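Local coordinates for protein decaprenyl diphosphate synthase (Rhodobacter capsulatus, PDB 3MZV) that probably builds long all-trans polyprenyl diphosphates, the precursors of quinone side chains, by adding isopentenyl diphosphate units to farnesyl diphosphate with magnesium, at residues 155-158 with 159-162. Numbering follows the deposited sequence.
Sequences EVLQ and LTAA
Near the C-terminal end of helix 138-161, in the all-helical fold of the polyprenyl synthases, Leu157 meets Thr160 and Ala161 one turn further along. Leu157 O accepts two hydrogen bonds, one from the backbone and one from a side chain. Ala161 N reaches it at 2.8 Å, nearly in line with the C=O bond. Thr160 OG1 donates from the side, also at 2.8 Å to Leu157 O, with a C=O...O angle of 115°. With chi1 at 56°, OG1 sits between the backbone N and the carbonyl carbon, which turns it back to the carbonyl of the preceding turn. The same rotation leaves CG2 3.7 Å from Val156 O. Leu157 CD1 meets Thr160 OG1 at 3.5 Å, the two side chains crossing at about a right angle. A valine in place of this threonine would probably leave Leu157 O with Ala161 N as its one remaining donor of the two. The two preceding i to i+4 hydrogen bonds run from Leu159 N to Glu155 O and from Thr160 N to Val156 O, each 3.2 Å. Leu159 CB also rests 3.4 Å from Val156 O. Gln158 OE1 accepts a hydrogen bond from Lys179 of helix 169-194, and Leu157 packs on Arg174 and Val175 of that helix. Glu155 touches Asp93 of helix 74-96. Val156, Leu159 and Thr160 pack against Leu119, Lys115 and Arg40 of the second subunit, respectively.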
ATOM      1  N   GLU B 155      -0.967   7.689 -10.774  1.00 39.31           N
ATOM      2  CA  GLU B 155      -2.399   7.514 -10.615  1.00 40.77           C
ATOM      3  C   GLU B 155      -3.122   8.741 -10.061  1.00 41.19           C
ATOM      4  O   GLU B 155      -4.198   9.089 -10.514  1.00 39.03           O
ATOM      5  CB  GLU B 155      -2.679   6.260  -9.774  1.00 41.98           C
ATOM      6  CG  GLU B 155      -2.234   4.994 -10.564  1.00 45.07           C
ATOM      7  CD  GLU B 155      -2.600   3.667  -9.906  1.00 52.81           C
ATOM      8  OE1 GLU B 155      -3.050   3.667  -8.744  1.00 59.32           O
ATOM      9  OE2 GLU B 155      -2.438   2.613 -10.567  1.00 58.69           O
ATOM     10  N   VAL B 156      -2.545   9.442  -9.077  1.00 40.99           N
ATOM     11  CA  VAL B 156      -3.132  10.705  -8.642  1.00 41.06           C
ATOM     12  C   VAL B 156      -3.067  11.782  -9.745  1.00 41.69           C
ATOM     13  O   VAL B 156      -4.032  12.566  -9.948  1.00 43.97           O
ATOM     14  CB  VAL B 156      -2.442  11.230  -7.388  1.00 41.68           C
ATOM     15  CG1 VAL B 156      -2.985  12.601  -7.011  1.00 41.60           C
ATOM     16  CG2 VAL B 156      -2.698  10.251  -6.255  1.00 40.66           C
ATOM     17  N   LEU B 157      -1.943  11.853 -10.445  1.00 40.23           N
ATOM     18  CA  LEU B 157      -1.855  12.748 -11.602  1.00 41.21           C
ATOM     19  C   LEU B 157      -2.926  12.442 -12.670  1.00 41.82           C
ATOM     20  O   LEU B 157      -3.518  13.369 -13.247  1.00 43.25           O
ATOM     21  CB  LEU B 157      -0.466  12.698 -12.229  1.00 40.20           C
ATOM     22  CG  LEU B 157      -0.232  13.744 -13.341  1.00 41.04           C
ATOM     23  CD1 LEU B 157      -0.642  15.200 -12.917  1.00 40.88           C
ATOM     24  CD2 LEU B 157       1.197  13.722 -13.777  1.00 41.37           C
ATOM     25  N   GLN B 158      -3.182  11.164 -12.915  1.00 40.98           N
ATOM     26  CA  GLN B 158      -4.158  10.756 -13.901  1.00 43.26           C
ATOM     27  C   GLN B 158      -5.543  11.298 -13.527  1.00 45.72           C
ATOM     28  O   GLN B 158      -6.320  11.688 -14.420  1.00 46.82           O
ATOM     29  CB  GLN B 158      -4.206   9.219 -14.006  1.00 42.00           C
ATOM     30  CG  GLN B 158      -5.166   8.700 -15.056  1.00 42.71           C
ATOM     31  CD  GLN B 158      -5.068   7.215 -15.253  1.00 45.23           C
ATOM     32  OE1 GLN B 158      -4.901   6.730 -16.376  1.00 43.39           O
ATOM     33  NE2 GLN B 158      -5.142   6.462 -14.145  1.00 43.99           N
ATOM     34  N   LEU B 159      -5.844  11.291 -12.220  1.00 46.55           N
ATOM     35  CA  LEU B 159      -7.100  11.845 -11.705  1.00 48.52           C
ATOM     36  C   LEU B 159      -7.251  13.347 -11.931  1.00 49.57           C
ATOM     37  O   LEU B 159      -8.321  13.796 -12.287  1.00 50.63           O
ATOM     38  CB  LEU B 159      -7.247  11.592 -10.212  1.00 49.22           C
ATOM     39  CG  LEU B 159      -7.624  10.179  -9.824  1.00 50.42           C
ATOM     40  CD1 LEU B 159      -7.587  10.078  -8.320  1.00 50.77           C
ATOM     41  CD2 LEU B 159      -9.006   9.789 -10.403  1.00 53.15           C
ATOM     42  N   THR B 160      -6.201  14.126 -11.694  1.00 49.06           N
ATOM     43  CA  THR B 160      -6.272  15.573 -11.893  1.00 49.24           C
ATOM     44  C   THR B 160      -6.234  15.935 -13.370  1.00 48.11           C
ATOM     45  O   THR B 160      -6.831  16.917 -13.806  1.00 48.44           O
ATOM     46  CB  THR B 160      -5.095  16.271 -11.204  1.00 49.94           C
ATOM     47  OG1 THR B 160      -3.867  15.719 -11.695  1.00 49.23           O
ATOM     48  CG2 THR B 160      -5.197  16.084  -9.710  1.00 49.46           C
ATOM     49  N   ALA B 161      -5.548  15.119 -14.159  1.00 46.33           N
ATOM     50  CA  ALA B 161      -5.503  15.318 -15.585  1.00 45.95           C
ATOM     51  C   ALA B 161      -6.858  15.036 -16.273  1.00 45.65           C
ATOM     52  O   ALA B 161      -7.083  15.495 -17.386  1.00 46.11           O
ATOM     53  CB  ALA B 161      -4.426  14.421 -16.189  1.00 44.67           C
ATOM     54  N   ALA B 162      -7.716  14.224 -15.662  1.00 45.22           N
ATOM     55  CA  ALA B 162      -8.928  13.773 -16.344  1.00 44.70           C
ATOM     56  C   ALA B 162      -9.932  14.917 -16.268  1.00 45.16           C
ATOM     57  O   ALA B 162      -9.882  15.746 -15.324  1.00 45.26           O
ATOM     58  CB  ALA B 162      -9.496  12.513 -15.687  1.00 44.93           C
TER